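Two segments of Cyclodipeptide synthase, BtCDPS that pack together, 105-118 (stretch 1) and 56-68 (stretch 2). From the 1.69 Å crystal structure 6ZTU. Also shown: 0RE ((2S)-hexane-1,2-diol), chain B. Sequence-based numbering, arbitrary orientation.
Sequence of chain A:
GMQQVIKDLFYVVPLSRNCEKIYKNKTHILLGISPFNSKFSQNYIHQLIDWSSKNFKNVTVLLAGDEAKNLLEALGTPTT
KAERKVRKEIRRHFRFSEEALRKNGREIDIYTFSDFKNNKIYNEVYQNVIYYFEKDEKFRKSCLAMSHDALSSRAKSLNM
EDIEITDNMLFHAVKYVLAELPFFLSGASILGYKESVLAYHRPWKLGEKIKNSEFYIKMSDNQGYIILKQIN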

# COMPACT_ATOMS: atom_id res chain seq x y z
N GLY A 105 -5.72 -17.52 -14.33
CA GLY A 105 -5.35 -17.22 -15.70
C GLY A 105 -4.91 -15.80 -15.93
O GLY A 105 -5.07 -15.29 -17.04
N ARG A 106 -4.34 -15.16 -14.92
CA ARG A 106 -3.96 -13.75 -14.96
C ARG A 106 -2.45 -13.60 -15.13
O ARG A 106 -1.67 -14.43 -14.67
CB ARG A 106 -4.37 -13.05 -13.66
CG ARG A 106 -5.87 -12.89 -13.47
CD ARG A 106 -6.35 -11.66 -14.18
NE ARG A 106 -7.79 -11.47 -14.05
CZ ARG A 106 -8.42 -10.38 -14.46
NH1 ARG A 106 -7.72 -9.40 -15.02
NH2 ARG A 106 -9.73 -10.27 -14.33
N GLU A 107 -2.05 -12.50 -15.77
CA GLU A 107 -0.64 -12.15 -15.84
C GLU A 107 -0.06 -11.99 -14.45
O GLU A 107 -0.72 -11.46 -13.54
CB GLU A 107 -0.44 -10.85 -16.63
CG GLU A 107 -1.03 -10.88 -18.02
CD GLU A 107 0.03 -10.76 -19.08
OE1 GLU A 107 -0.15 -9.96 -20.03
OE2 GLU A 107 1.06 -11.46 -18.96
N ILE A 108 1.19 -12.42 -14.27
CA ILE A 108 1.87 -12.31 -12.99
C ILE A 108 2.38 -10.89 -12.83
O ILE A 108 3.59 -10.62 -12.90
CB ILE A 108 3.01 -13.34 -12.89
CG1 ILE A 108 2.49 -14.71 -13.32
CG2 ILE A 108 3.54 -13.42 -11.46
CD1 ILE A 108 1.31 -15.20 -12.49
N ASP A 109 1.46 -9.96 -12.57
CA ASP A 109 1.78 -8.53 -12.52
C ASP A 109 2.01 -8.14 -11.06
O ASP A 109 1.10 -7.70 -10.37
CB ASP A 109 0.67 -7.72 -13.17
CG ASP A 109 1.19 -6.47 -13.84
OD1 ASP A 109 2.20 -6.57 -14.58
OD2 ASP A 109 0.58 -5.40 -13.64
N ILE A 110 3.25 -8.32 -10.60
CA ILE A 110 3.63 -8.11 -9.21
C ILE A 110 4.89 -7.25 -9.19
O ILE A 110 5.88 -7.58 -9.84
CB ILE A 110 3.91 -9.43 -8.47
CG1 ILE A 110 2.74 -10.42 -8.65
CG2 ILE A 110 4.22 -9.17 -6.99
CD1 ILE A 110 3.03 -11.80 -8.07
N TYR A 111 4.85 -6.15 -8.43
CA TYR A 111 5.99 -5.24 -8.30
C TYR A 111 6.16 -4.86 -6.84
O TYR A 111 5.22 -4.96 -6.04
CB TYR A 111 5.78 -3.97 -9.13
CG TYR A 111 5.39 -4.26 -10.55
CD1 TYR A 111 4.06 -4.39 -10.92
CD2 TYR A 111 6.37 -4.44 -11.51
CE1 TYR A 111 3.71 -4.69 -12.23
CE2 TYR A 111 6.03 -4.74 -12.81
CZ TYR A 111 4.71 -4.86 -13.16
OH TYR A 111 4.38 -5.16 -14.47
N THR A 112 7.38 -4.45 -6.48
CA THR A 112 7.59 -3.73 -5.23
C THR A 112 7.60 -2.23 -5.50
O THR A 112 7.82 -1.78 -6.64
CB THR A 112 8.90 -4.12 -4.52
OG1 THR A 112 9.99 -3.37 -5.06
CG2 THR A 112 9.18 -5.60 -4.63
N PHE A 113 7.39 -1.44 -4.45
CA PHE A 113 7.42 -0.00 -4.73
C PHE A 113 8.83 0.52 -4.98
O PHE A 113 8.98 1.72 -5.23
CB PHE A 113 6.70 0.81 -3.62
CG PHE A 113 7.24 0.68 -2.21
CD1 PHE A 113 8.53 1.10 -1.88
CD2 PHE A 113 6.42 0.24 -1.19
CE1 PHE A 113 9.00 1.01 -0.57
CE2 PHE A 113 6.88 0.15 0.14
CZ PHE A 113 8.17 0.54 0.44
N SER A 114 9.86 -0.33 -4.96
CA SER A 114 11.21 0.05 -5.37
C SER A 114 11.51 -0.24 -6.84
O SER A 114 12.63 0.01 -7.28
CB SER A 114 12.25 -0.67 -4.51
OG SER A 114 12.14 -0.26 -3.15
N ASP A 115 10.54 -0.73 -7.60
CA ASP A 115 10.79 -1.18 -8.97
C ASP A 115 10.62 -0.07 -10.00
O ASP A 115 10.57 -0.36 -11.21
CB ASP A 115 9.84 -2.33 -9.32
CG ASP A 115 10.17 -3.62 -8.59
OD1 ASP A 115 11.28 -3.72 -8.02
OD2 ASP A 115 9.34 -4.54 -8.60
N PHE A 116 10.55 1.20 -9.56
CA PHE A 116 10.14 2.31 -10.42
C PHE A 116 11.10 3.49 -10.33
O PHE A 116 10.74 4.62 -10.65
CB PHE A 116 8.70 2.72 -10.08
CG PHE A 116 7.72 1.62 -10.37
CD1 PHE A 116 7.07 1.56 -11.59
CD2 PHE A 116 7.52 0.59 -9.45
CE1 PHE A 116 6.20 0.52 -11.88
CE2 PHE A 116 6.64 -0.45 -9.73
CZ PHE A 116 5.99 -0.49 -10.95
N LYS A 117 12.36 3.23 -9.97
CA LYS A 117 13.35 4.29 -9.90
C LYS A 117 13.65 4.91 -11.26
O LYS A 117 14.16 6.03 -11.32
CB LYS A 117 14.64 3.75 -9.26
CG LYS A 117 14.54 3.59 -7.74
CD LYS A 117 15.74 2.86 -7.16
CE LYS A 117 15.31 1.73 -6.23
NZ LYS A 117 16.32 0.63 -6.20
N ASN A 118 13.35 4.20 -12.35
CA ASN A 118 13.54 4.73 -13.69
C ASN A 118 12.23 5.18 -14.33
O ASN A 118 12.18 5.36 -15.55
CB ASN A 118 14.24 3.69 -14.56
CG ASN A 118 15.65 3.42 -14.09
OD1 ASN A 118 16.56 4.19 -14.38
ND2 ASN A 118 15.83 2.35 -13.32
O01 0RE B . 0.36 0.57 3.03
C02 0RE B . -0.45 -0.56 2.88
C03 0RE B . -0.69 -0.78 1.39
O04 0RE B . -1.68 0.10 0.93
C05 0RE B . 0.62 -0.55 0.64
C06 0RE B . 1.68 -1.54 1.13
C07 0RE B . 3.00 -1.18 0.47
C08 0RE B . 3.34 -2.33 -0.47
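Stretch 2, residues 56-68: FKNVTVLLAGDEA

I110 packs against two residues of stretch 2 at the apolar centre. Its CG2 lies 3.6 Å from L63 CD1, and its CG1 lies 4.1 Å from V61 CB. All three side chains point to one face of a parallel sheet, with T112. Y111 and L62 point to the opposite face.

Stretch 2 is extended from about N58 to L63 and runs alongside strand 110-112 in the same direction. The axes cross at -26° and approach to 4.6 Å. I110 pairs with V61, Y111 with L62 and T112 with L63, at CA-CA distances of 4.7, 5.3 and 4.4 Å. The backbone ladder runs V61 N to D109 O (2.9 Å), Y111 N to V61 O (3.0 Å), L63 N to Y111 O (2.7 Å) and F113 N to L63 O (3.1 Å).

Beyond the strand, G65 starts a type I turn ending at A68. Its CA sits over the F113 ring, 3.9 Å from the centroid. A CB there would clash with S114 OG and F113 CD1.

The edges are polar. S114 OG accepts from D66 N at 2.8 Å. At the other end, T60 OG1 donates to D109 OD2 (2.7 Å). R106 NH2 and NH1 bind F56 O and K57 O, respectively, each at 2.8 Å.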

# COMPACT_ATOMS: atom_id res chain seq x y z
N PHE A 56 -12.35 -7.06 -11.88
CA PHE A 56 -11.61 -6.01 -12.56
C PHE A 56 -11.02 -6.48 -13.88
O PHE A 56 -10.65 -7.65 -14.03
CB PHE A 56 -10.49 -5.47 -11.67
CG PHE A 56 -11.00 -4.65 -10.52
CD1 PHE A 56 -11.39 -5.26 -9.34
CD2 PHE A 56 -11.12 -3.28 -10.65
CE1 PHE A 56 -11.87 -4.50 -8.28
CE2 PHE A 56 -11.60 -2.52 -9.60
CZ PHE A 56 -11.98 -3.14 -8.41
N LYS A 57 -10.90 -5.54 -14.83
CA LYS A 57 -10.28 -5.85 -16.11
C LYS A 57 -8.80 -6.19 -15.94
O LYS A 57 -8.28 -7.11 -16.59
CB LYS A 57 -10.45 -4.68 -17.07
CG LYS A 57 -11.89 -4.39 -17.44
CD LYS A 57 -11.97 -3.27 -18.46
CE LYS A 57 -13.35 -2.64 -18.48
NZ LYS A 57 -13.45 -1.62 -19.56
N ASN A 58 -8.11 -5.46 -15.07
CA ASN A 58 -6.68 -5.61 -14.87
C ASN A 58 -6.39 -5.62 -13.38
O ASN A 58 -6.99 -4.84 -12.63
CB ASN A 58 -5.90 -4.47 -15.53
CG ASN A 58 -6.21 -4.33 -16.99
OD1 ASN A 58 -5.64 -5.04 -17.82
ND2 ASN A 58 -7.12 -3.42 -17.32
N VAL A 59 -5.46 -6.48 -12.97
CA VAL A 59 -5.09 -6.70 -11.58
C VAL A 59 -3.58 -6.62 -11.46
O VAL A 59 -2.85 -7.28 -12.21
CB VAL A 59 -5.58 -8.07 -11.08
CG1 VAL A 59 -5.14 -8.30 -9.64
CG2 VAL A 59 -7.09 -8.22 -11.25
N THR A 60 -3.10 -5.83 -10.49
CA THR A 60 -1.68 -5.74 -10.16
C THR A 60 -1.55 -5.87 -8.64
O THR A 60 -2.42 -5.43 -7.89
CB THR A 60 -1.08 -4.41 -10.63
OG1 THR A 60 -1.31 -4.25 -12.04
CG2 THR A 60 0.43 -4.34 -10.35
N VAL A 61 -0.45 -6.50 -8.21
CA VAL A 61 -0.14 -6.65 -6.79
C VAL A 61 1.08 -5.78 -6.47
O VAL A 61 2.10 -5.86 -7.16
CB VAL A 61 0.13 -8.13 -6.44
CG1 VAL A 61 0.67 -8.28 -5.03
CG2 VAL A 61 -1.13 -8.95 -6.63
N LEU A 62 0.97 -4.97 -5.41
CA LEU A 62 2.08 -4.13 -4.95
C LEU A 62 2.62 -4.68 -3.64
O LEU A 62 1.88 -4.79 -2.66
CB LEU A 62 1.62 -2.68 -4.74
CG LEU A 62 2.75 -1.71 -4.37
CD1 LEU A 62 3.70 -1.47 -5.56
CD2 LEU A 62 2.16 -0.39 -3.86
N LEU A 63 3.92 -4.98 -3.62
CA LEU A 63 4.63 -5.45 -2.44
C LEU A 63 5.59 -4.38 -1.95
O LEU A 63 5.92 -3.43 -2.65
CB LEU A 63 5.43 -6.73 -2.77
CG LEU A 63 4.67 -7.86 -3.44
CD1 LEU A 63 5.60 -9.06 -3.63
CD2 LEU A 63 3.44 -8.25 -2.64
N ALA A 64 6.08 -4.56 -0.72
CA ALA A 64 6.97 -3.57 -0.13
C ALA A 64 8.35 -3.61 -0.78
O ALA A 64 8.88 -4.68 -1.10
CB ALA A 64 7.10 -3.81 1.37
N GLY A 65 8.93 -2.42 -0.95
CA GLY A 65 10.27 -2.25 -1.48
C GLY A 65 11.31 -2.20 -0.37
O GLY A 65 11.07 -2.62 0.76
N ASP A 66 12.47 -1.63 -0.72
CA ASP A 66 13.66 -1.72 0.14
C ASP A 66 13.41 -1.15 1.52
O ASP A 66 13.93 -1.66 2.52
CB ASP A 66 14.83 -0.98 -0.50
CG ASP A 66 15.16 -1.50 -1.89
OD1 ASP A 66 14.91 -2.69 -2.16
OD2 ASP A 66 15.68 -0.71 -2.70
N GLU A 67 12.63 -0.07 1.61
CA GLU A 67 12.46 0.60 2.89
C GLU A 67 11.66 -0.22 3.89
O GLU A 67 11.47 0.25 5.02
CB GLU A 67 11.78 1.96 2.68
CG GLU A 67 12.71 3.06 2.18
CD GLU A 67 12.94 3.01 0.68
OE1 GLU A 67 12.30 2.19 -0.02
OE2 GLU A 67 13.77 3.80 0.18
N ALA A 68 11.17 -1.40 3.51
CA ALA A 68 10.51 -2.24 4.50
C ALA A 68 11.46 -2.60 5.64
O ALA A 68 11.01 -2.82 6.77
CB ALA A 68 9.98 -3.51 3.84
O HOH W 1 -2.89 -9.78 -13.54
O HOH W 2 -2.60 -5.76 -14.87
O HOH W 3 -4.79 -8.74 -15.09
O HOH W 4 12.62 -4.44 -4.03
O HOH W 5 12.63 2.24 -2.72